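Local atomic coordinates of surface protein VspA (Borrelia turicatae, PDB entry 1YJG), a protein that belongs to the variable small lipoproteins of the Borrelia outer membrane, whose switching probably helps the bacterium evade host immunity, here as its helical core. Residues Ala141-Thr144 with Ser145-Ala149; Asp6-Ala9 with Phe10-Val14; Leu93-Ala96 with Lys97-Ala101; Gly123-Asp126 with Lys127-Glu131. All blocks are in the same frame, centred on the assembly; numbering follows the deposited sequence.

Contact 1: Ala141-Thr144 with Ser145-Ala149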
loop_
_atom_site.group_PDB
_atom_site.type_symbol
_atom_site.label_atom_id
_atom_site.label_comp_id
_atom_site.label_asym_id
_atom_site.label_seq_id
_atom_site.Cartn_x
_atom_site.Cartn_y
_atom_site.Cartn_z
ATOM N N ALA A 141 -12.154 2.503 12.060
ATOM C CA ALA A 141 -13.584 2.569 12.365
ATOM C C ALA A 141 -14.432 2.243 11.148
ATOM O O ALA A 141 -15.420 1.505 11.248
ATOM C CB ALA A 141 -13.960 3.953 12.932
ATOM N N LEU A 142 -14.057 2.782 9.990
ATOM C CA LEU A 142 -14.824 2.513 8.784
ATOM C C LEU A 142 -14.725 1.051 8.372
ATOM O O LEU A 142 -15.702 0.497 7.866
ATOM C CB LEU A 142 -14.398 3.432 7.631
ATOM C CG LEU A 142 -15.159 3.262 6.306
ATOM C CD1 LEU A 142 -16.645 3.488 6.487
ATOM C CD2 LEU A 142 -14.606 4.210 5.269
ATOM N N LEU A 143 -13.559 0.428 8.578
ATOM C CA LEU A 143 -13.368 -0.980 8.212
ATOM C C LEU A 143 -14.232 -1.852 9.117
ATOM O O LEU A 143 -14.884 -2.789 8.649
ATOM C CB LEU A 143 -11.891 -1.427 8.276
ATOM C CG LEU A 143 -11.600 -2.888 7.859
ATOM C CD1 LEU A 143 -12.185 -3.230 6.443
ATOM C CD2 LEU A 143 -10.123 -3.213 7.890
ATOM N N THR A 144 -14.256 -1.524 10.401
ATOM C CA THR A 144 -15.056 -2.283 11.353
ATOM C C THR A 144 -16.522 -2.233 10.956
ATOM O O THR A 144 -17.185 -3.257 10.939
ATOM C CB THR A 144 -14.852 -1.736 12.769
ATOM O OG1 THR A 144 -13.508 -1.991 13.167
ATOM C CG2 THR A 144 -15.693 -2.495 13.794
ATOM N N SER A 145 -17.016 -1.046 10.604
ATOM C CA SER A 145 -18.412 -0.879 10.194
ATOM C C SER A 145 -18.705 -1.581 8.882
ATOM O O SER A 145 -19.779 -2.134 8.707
ATOM C CB SER A 145 -18.787 0.597 10.045
ATOM O OG SER A 145 -18.642 1.257 11.277
ATOM N N ALA A 146 -17.750 -1.544 7.961
ATOM C CA ALA A 146 -17.913 -2.179 6.672
ATOM C C ALA A 146 -17.915 -3.699 6.807
ATOM O O ALA A 146 -18.660 -4.380 6.120
ATOM C CB ALA A 146 -16.813 -1.749 5.735
ATOM N N GLU A 147 -17.070 -4.230 7.685
ATOM C CA GLU A 147 -16.994 -5.674 7.879
ATOM C C GLU A 147 -18.243 -6.167 8.607
ATOM O O GLU A 147 -18.767 -7.227 8.271
ATOM C CB GLU A 147 -15.672 -6.088 8.537
ATOM C CG GLU A 147 -14.580 -6.277 7.482
ATOM C CD GLU A 147 -13.167 -6.401 8.032
ATOM O OE1 GLU A 147 -12.974 -6.380 9.258
ATOM O OE2 GLU A 147 -12.233 -6.522 7.213
ATOM N N ALA A 148 -18.750 -5.378 9.552
ATOM C CA ALA A 148 -19.962 -5.761 10.282
ATOM C C ALA A 148 -21.143 -5.853 9.303
ATOM O O ALA A 148 -22.001 -6.716 9.463
ATOM C CB ALA A 148 -20.268 -4.785 11.430
ATOM N N ALA A 149 -21.188 -4.982 8.288
ATOM C CA ALA A 149 -22.278 -5.013 7.292
ATOM C C ALA A 149 -22.191 -6.278 6.442
ATOM O O ALA A 149 -23.208 -6.810 5.987
ATOM C CB ALA A 149 -22.253 -3.786 6.411
#

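Contact 2: Asp6-Ala9 with Phe10-Val14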
loop_
_atom_site.group_PDB
_atom_site.type_symbol
_atom_site.label_atom_id
_atom_site.label_comp_id
_atom_site.label_asym_id
_atom_site.label_seq_id
_atom_site.Cartn_x
_atom_site.Cartn_y
_atom_site.Cartn_z
ATOM N N ASP A 6 -23.510 -5.737 -2.514
ATOM C CA ASP A 6 -23.212 -4.343 -2.241
ATOM C C ASP A 6 -22.364 -4.185 -0.981
ATOM O O ASP A 6 -21.516 -3.299 -0.911
ATOM C CB ASP A 6 -24.511 -3.534 -2.125
ATOM C CG ASP A 6 -25.204 -3.338 -3.475
ATOM O OD1 ASP A 6 -26.326 -2.785 -3.500
ATOM O OD2 ASP A 6 -24.709 -3.705 -4.564
ATOM N N ALA A 7 -22.587 -5.055 -0.002
ATOM C CA ALA A 7 -21.852 -5.016 1.244
ATOM C C ALA A 7 -20.432 -5.466 0.990
ATOM O O ALA A 7 -19.485 -4.852 1.474
ATOM C CB ALA A 7 -22.509 -5.912 2.293
ATOM N N VAL A 8 -20.293 -6.536 0.218
ATOM C CA VAL A 8 -18.982 -7.079 -0.101
ATOM C C VAL A 8 -18.174 -6.052 -0.900
ATOM O O VAL A 8 -17.026 -5.775 -0.568
ATOM C CB VAL A 8 -19.107 -8.405 -0.869
ATOM C CG1 VAL A 8 -17.764 -8.831 -1.506
ATOM C CG2 VAL A 8 -19.637 -9.495 0.055
ATOM N N ALA A 9 -18.793 -5.474 -1.927
ATOM C CA ALA A 9 -18.134 -4.481 -2.768
ATOM C C ALA A 9 -17.625 -3.295 -1.933
ATOM O O ALA A 9 -16.475 -2.859 -2.075
ATOM C CB ALA A 9 -19.093 -4.009 -3.874
ATOM N N PHE A 10 -18.472 -2.801 -1.040
ATOM C CA PHE A 10 -18.124 -1.675 -0.180
ATOM C C PHE A 10 -16.974 -2.016 0.754
ATOM O O PHE A 10 -16.072 -1.215 0.971
ATOM C CB PHE A 10 -19.340 -1.243 0.644
ATOM C CG PHE A 10 -19.115 0.011 1.420
ATOM C CD1 PHE A 10 -19.200 1.252 0.795
ATOM C CD2 PHE A 10 -18.796 -0.042 2.766
ATOM C CE1 PHE A 10 -18.963 2.423 1.515
ATOM C CE2 PHE A 10 -18.567 1.126 3.492
ATOM C CZ PHE A 10 -18.640 2.351 2.875
ATOM N N ALA A 11 -17.025 -3.216 1.313
ATOM C CA ALA A 11 -16.001 -3.702 2.223
ATOM C C ALA A 11 -14.670 -3.837 1.490
ATOM O O ALA A 11 -13.621 -3.581 2.068
ATOM C CB ALA A 11 -16.411 -5.034 2.808
ATOM N N LYS A 12 -14.727 -4.246 0.227
ATOM C CA LYS A 12 -13.535 -4.415 -0.601
ATOM C C LYS A 12 -12.842 -3.075 -0.791
ATOM O O LYS A 12 -11.624 -2.996 -0.772
ATOM C CB LYS A 12 -13.895 -4.920 -1.997
ATOM C CG LYS A 12 -13.975 -6.415 -2.164
ATOM C CD LYS A 12 -14.525 -6.785 -3.559
ATOM C CE LYS A 12 -13.621 -6.301 -4.695
ATOM N NZ LYS A 12 -14.201 -6.538 -6.060
ATOM N N SER A 13 -13.647 -2.039 -1.014
ATOM C CA SER A 13 -13.167 -0.688 -1.232
ATOM C C SER A 13 -12.555 -0.104 0.014
ATOM O O SER A 13 -11.540 0.589 -0.059
ATOM C CB SER A 13 -14.312 0.212 -1.707
ATOM O OG SER A 13 -14.670 -0.099 -3.043
ATOM N N VAL A 14 -13.183 -0.367 1.154
ATOM C CA VAL A 14 -12.702 0.128 2.431
ATOM C C VAL A 14 -11.424 -0.621 2.817
ATOM O O VAL A 14 -10.471 -0.014 3.308
ATOM C CB VAL A 14 -13.783 0.008 3.528
ATOM C CG1 VAL A 14 -13.220 0.382 4.902
ATOM C CG2 VAL A 14 -14.969 0.908 3.194
HETATM O O HOH W 1 -17.614 -0.016 -3.473
#

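Contact 3: Leu93-Ala96 with Lys97-Ala101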
loop_
_atom_site.group_PDB
_atom_site.type_symbol
_atom_site.label_atom_id
_atom_site.label_comp_id
_atom_site.label_asym_id
_atom_site.label_seq_id
_atom_site.Cartn_x
_atom_site.Cartn_y
_atom_site.Cartn_z
ATOM N N LEU A 93 -2.514 15.714 3.434
ATOM C CA LEU A 93 -2.011 16.302 2.188
ATOM C C LEU A 93 -1.782 17.816 2.287
ATOM O O LEU A 93 -0.758 18.315 1.842
ATOM C CB LEU A 93 -2.958 15.993 1.020
ATOM C CG LEU A 93 -3.205 14.517 0.713
ATOM C CD1 LEU A 93 -4.307 14.380 -0.346
ATOM C CD2 LEU A 93 -1.933 13.827 0.256
ATOM N N THR A 94 -2.732 18.531 2.881
ATOM C CA THR A 94 -2.638 19.977 3.046
ATOM C C THR A 94 -1.457 20.334 3.967
ATOM O O THR A 94 -0.694 21.264 3.690
ATOM C CB THR A 94 -3.966 20.525 3.643
ATOM O OG1 THR A 94 -5.021 20.394 2.694
ATOM C CG2 THR A 94 -3.906 22.026 3.886
ATOM N N LYS A 95 -1.317 19.586 5.055
ATOM C CA LYS A 95 -0.245 19.814 6.013
ATOM C C LYS A 95 1.127 19.566 5.377
ATOM O O LYS A 95 2.054 20.360 5.543
ATOM C CB LYS A 95 -0.455 18.934 7.263
ATOM C CG LYS A 95 0.698 18.940 8.271
ATOM C CD LYS A 95 1.144 20.351 8.700
ATOM C CE LYS A 95 0.101 21.071 9.553
ATOM N NZ LYS A 95 0.051 20.565 10.950
ATOM N N ALA A 96 1.251 18.476 4.635
ATOM C CA ALA A 96 2.517 18.142 3.990
ATOM C C ALA A 96 2.921 19.236 2.991
ATOM O O ALA A 96 4.075 19.691 2.976
ATOM C CB ALA A 96 2.418 16.797 3.314
ATOM N N LYS A 97 1.962 19.666 2.181
ATOM C CA LYS A 97 2.191 20.710 1.181
ATOM C C LYS A 97 2.668 21.992 1.852
ATOM O O LYS A 97 3.560 22.670 1.340
ATOM C CB LYS A 97 0.919 20.996 0.379
ATOM C CG LYS A 97 0.641 20.007 -0.741
ATOM C CD LYS A 97 -0.535 20.459 -1.628
ATOM C CE LYS A 97 -1.873 20.376 -0.906
ATOM N NZ LYS A 97 -3.028 20.423 -1.848
ATOM N N SER A 98 2.081 22.305 3.006
ATOM C CA SER A 98 2.436 23.504 3.770
ATOM C C SER A 98 3.836 23.395 4.369
ATOM O O SER A 98 4.449 24.408 4.715
ATOM C CB SER A 98 1.420 23.745 4.893
ATOM O OG SER A 98 1.731 22.964 6.032
ATOM N N LYS A 99 4.310 22.157 4.523
ATOM C CA LYS A 99 5.635 21.870 5.070
ATOM C C LYS A 99 6.625 21.513 3.952
ATOM O O LYS A 99 7.602 20.819 4.188
ATOM C CB LYS A 99 5.554 20.742 6.107
ATOM C CG LYS A 99 4.752 21.105 7.353
ATOM C CD LYS A 99 5.538 22.034 8.282
ATOM C CE LYS A 99 4.670 22.608 9.398
ATOM N NZ LYS A 99 5.518 23.368 10.354
ATOM N N THR A 100 6.374 22.014 2.745
ATOM C CA THR A 100 7.239 21.752 1.589
ATOM C C THR A 100 8.706 22.133 1.793
ATOM O O THR A 100 9.590 21.460 1.272
ATOM C CB THR A 100 6.690 22.446 0.295
ATOM O OG1 THR A 100 7.610 22.252 -0.783
ATOM C CG2 THR A 100 6.622 23.976 0.422
ATOM N N ALA A 101 8.962 23.208 2.540
ATOM C CA ALA A 101 10.332 23.660 2.802
ATOM C C ALA A 101 11.134 22.617 3.574
ATOM O O ALA A 101 12.339 22.493 3.375
ATOM C CB ALA A 101 10.326 24.993 3.564
#

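Contact 4: Gly123-Asp126 with Lys127-Glu131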
loop_
_atom_site.group_PDB
_atom_site.type_symbol
_atom_site.label_atom_id
_atom_site.label_comp_id
_atom_site.label_asym_id
_atom_site.label_seq_id
_atom_site.Cartn_x
_atom_site.Cartn_y
_atom_site.Cartn_z
ATOM N N GLY A 123 8.579 11.163 18.883
ATOM C CA GLY A 123 9.096 12.474 18.555
ATOM C C GLY A 123 7.919 13.355 18.205
ATOM O O GLY A 123 6.768 13.018 18.516
ATOM N N ALA A 124 8.213 14.492 17.581
ATOM C CA ALA A 124 7.187 15.435 17.169
ATOM C C ALA A 124 6.442 14.824 15.980
ATOM O O ALA A 124 6.979 13.967 15.285
ATOM C CB ALA A 124 7.818 16.768 16.790
ATOM N N LYS A 125 5.199 15.236 15.781
ATOM C CA LYS A 125 4.351 14.746 14.678
ATOM C C LYS A 125 3.764 15.959 13.987
ATOM O O LYS A 125 2.626 15.930 13.522
ATOM C CB LYS A 125 3.194 13.902 15.233
ATOM C CG LYS A 125 3.543 12.922 16.368
ATOM C CD LYS A 125 3.651 11.494 15.850
ATOM C CE LYS A 125 4.421 10.574 16.795
ATOM N NZ LYS A 125 5.201 9.566 16.035
ATOM N N ASP A 126 4.573 17.011 13.886
ATOM C CA ASP A 126 4.154 18.288 13.305
ATOM C C ASP A 126 4.230 18.515 11.795
ATOM O O ASP A 126 3.922 19.615 11.346
ATOM C CB ASP A 126 4.880 19.426 14.039
ATOM C CG ASP A 126 6.320 19.567 13.613
ATOM O OD1 ASP A 126 7.092 18.598 13.760
ATOM O OD2 ASP A 126 6.760 20.612 13.107
ATOM N N LYS A 127 4.615 17.506 11.019
ATOM C CA LYS A 127 4.696 17.639 9.557
ATOM C C LYS A 127 3.842 16.581 8.818
ATOM O O LYS A 127 4.194 16.134 7.726
ATOM C CB LYS A 127 6.151 17.602 9.079
ATOM C CG LYS A 127 7.066 18.615 9.781
ATOM C CD LYS A 127 8.476 18.647 9.176
ATOM C CE LYS A 127 9.501 19.197 10.161
ATOM N NZ LYS A 127 9.788 18.253 11.283
ATOM N N GLY A 128 2.726 16.180 9.429
ATOM C CA GLY A 128 1.814 15.205 8.849
ATOM C C GLY A 128 1.545 13.934 9.639
ATOM O O GLY A 128 0.512 13.318 9.456
ATOM N N ALA A 129 2.452 13.529 10.517
ATOM C CA ALA A 129 2.256 12.296 11.293
ATOM C C ALA A 129 1.006 12.329 12.203
ATOM O O ALA A 129 0.334 11.311 12.367
ATOM C CB ALA A 129 3.516 11.934 12.066
ATOM N N GLU A 130 0.691 13.492 12.773
ATOM C CA GLU A 130 -0.483 13.621 13.630
ATOM C C GLU A 130 -1.730 13.342 12.807
ATOM O O GLU A 130 -2.618 12.627 13.249
ATOM C CB GLU A 130 -0.573 15.023 14.226
ATOM C CG GLU A 130 -1.831 15.296 15.044
ATOM C CD GLU A 130 -1.880 14.542 16.374
ATOM O OE1 GLU A 130 -2.855 14.747 17.127
ATOM O OE2 GLU A 130 -0.959 13.750 16.682
ATOM N N GLU A 131 -1.768 13.900 11.597
ATOM C CA GLU A 131 -2.894 13.735 10.691
ATOM C C GLU A 131 -3.008 12.265 10.251
ATOM O O GLU A 131 -4.104 11.749 10.046
ATOM C CB GLU A 131 -2.748 14.664 9.473
ATOM C CG GLU A 131 -2.940 16.164 9.751
ATOM C CD GLU A 131 -1.717 16.869 10.351
ATOM O OE1 GLU A 131 -0.644 16.245 10.485
ATOM O OE2 GLU A 131 -1.821 18.072 10.695
HETATM O O HOH W 2 1.329 17.407 11.768
HETATM O O HOH W 3 9.882 19.513 14.445
#

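Contact 1: Ala141-Thr144 with Ser145-Ala149
Ala141 O takes the backbone N of Ser145 at 3.1 Å, one rung of the regular alpha-helical ladder of helix 129-155. The next rungs follow in step: Ala146 N on Leu142 O, Glu147 N on Leu143 O at 2.8 Å, and Ala148 N on Thr144 O.

Ser145 grips the carbonyl of Ala141 twice. Its side chain sits beside its own backbone N (chi1 -61°), which turns OG back up the helix to bond Ala141 O at 3.2 Å. The hydroxyl and the amide come to that oxygen from opposite faces of the carbonyl plane. On another side of the helix, the Glu147 chain lies slantwise over the end of Leu143: CD1 of the leucine is 3.4 Å from OE2 of the glutamate, while its CG is 3.7 Å from the same oxygen. Beyond CG the Glu147 chain is extended, and OE2 forms a salt bridge with Lys12 of the second subunit, a lysine that also packs on Leu143. Leu142 points to the bundle interior, against Leu78, Ile82 and Val85 of helix 76-98.

The chemistry implies a helix with two jobs: a leucine face packed inside the helical bundle, and beside it a carboxylate backed by hydrocarbon, a setting that may strengthen its attraction to Lys12 of the second subunit.

Contact 2: Asp6-Ala9 with Phe10-Val14
Lys12 lies back over the carbonyls of Val8 and Ala9, and its chain can be followed atom by atom. CB sits 3.3 Å from Ala9 O and 3.5 Å from Val8 O, straddling two neighbouring carbonyls of the preceding turn. CG keeps to the Val8 side, also 3.5 Å from that oxygen, because it lies beside the lysine's own backbone N (chi1 -88°). CD draws off from the carbonyl and skirts the Val8 methyl, with Val8 CG1 to Lys12 CD at 4.3 Å. A bend at chi3 (62°) then carries CE and NZ away from the helix backbone, and NZ faces Glu147 of the second subunit in a long, weak ion pair; the reciprocal pair across the dimer is the closer of the two.

Beneath the side chain Lys12 N bonds Val8 O at 2.9 Å, one of four regular helical bonds from Phe10 N on Asp6 O through Ser13 N on Ala9 O. Ser13 OG adds a water bridge: it is 3.0 Å from a water that also makes a weak bond to Ala9 O. Phe10 goes the other way. Of its side chain only CB touches the preceding turn, 3.4 Å from Asp6 O, while the ring enters the bundle among Leu68, Leu78, Ile82 and Ala146.

This stretch of helix 2-28 is therefore amphipathic: an aromatic ring buried between helices on one face, and on another a lysine whose first two methylenes lie against the carbonyls while its ammonium is directed toward Glu147 of the second subunit, where a pair this long probably contributes little.

Contact 3: Leu93-Ala96 with Lys97-Ala101
Lys95 O is gripped by two donors from the following turn. The hydroxyl of Ser98 supplies the shorter bond, OG to Lys95 O at 2.7 Å, arriving at a C=O...donor angle of 124° and tilted somewhat out of the carbonyl plane. To get there OG is tucked between its own backbone N and carbonyl carbon (chi1 83°). The second donor is the amide of Lys99, a weak bond of 3.1 Å from its N to Lys95 O. That same N makes a tighter bond, 2.9 Å to Ala96 O, which it meets from well above the carbonyl plane.

This shift from the i+4 to the i+3 partner marks the end of helix 76-98. Lys99 leaves helical backbone angles and at the same time takes the N-cap position of helix 100-103, so the chain kinks between a long bundle helix and a short helical turn. Just beyond, Thr100 OG1 bonds Ile35 O of the second subunit.

Lys95 and Lys99 run side by side over the kink, with CD of Lys95 3.9 Å from CG of Lys99 and 3.8 Å from Ser98 OG. Their ammonium groups stand 6.2 Å apart between the NZ atoms, and Lys95 NZ has Glu131 as its salt-bridge partner. On another side of the helix Lys97 folds back over the previous turn: its CG is 3.4 Å from Leu93 O, and a bend at chi3 returns CE to 3.6 Å from that oxygen. Lys97 also packs on Tyr55 of helix 48-69 and on Gly39 of the second subunit.

Contact 4: Gly123-Asp126 with Lys127-Glu131
Lys127 runs alongside Asp126, both side chains pointing the same way, and its NZ reaches Asp126 OD1 in a long salt bridge of 3.7 Å. A water lies by the pair, donating to OD1 and only weakly bound by NZ, whose stronger partners are Asp112 and Thr115. Gly128, the N-cap residue of helix 129-155, follows with a positive phi (121°) that glycine tolerates readily. Its N donates to a second water at 3.0 Å. Ala129 opens the helix and presses its CB on the Lys125 side chain, 3.7 Å from CB and nearly as close to CD. Glu130 N then bonds Lys125 O at 3.2 Å, in the carbonyl plane and on a lone pair, a link five residues back along the chain. Last, Glu131 folds its carboxylate back so that OE1 accepts from the second water at 2.6 Å, while OE2 pairs with Lys95. The same water donates to Lys125 O, also at 2.6 Å.

That water thus has three protein partners, and Lys125 O takes two donors. The chemistry is that of a helix start stitched to its incoming loop by one amide and one water, with a glutamate of the first turn helping to hold the water.

How the contacts relate
The four contacts fall into two pairs in the helical bundle. Contacts 1 and 2 lie side by side, their centres 9 Å apart, where helices 2-28 and 129-155 pack: Val14 CG1 is 3.6 Å from Leu143 CA, and Phe10 CD2 meets Ala146 CB. Contacts 3 and 4, centres 11 Å apart, join the end of helix 76-98 to the start of helix 129-155 through the Lys95 NZ to Glu131 OE2 salt bridge of 3.1 Å, while Lys99 CE rests on Asp126 O. Between the pairs the centres are 27 to 32 Å apart, and helix 129-155 runs from contact 4 to contact 1. Contacts 1, 2 and 3 reach the second subunit; contact 4 does not.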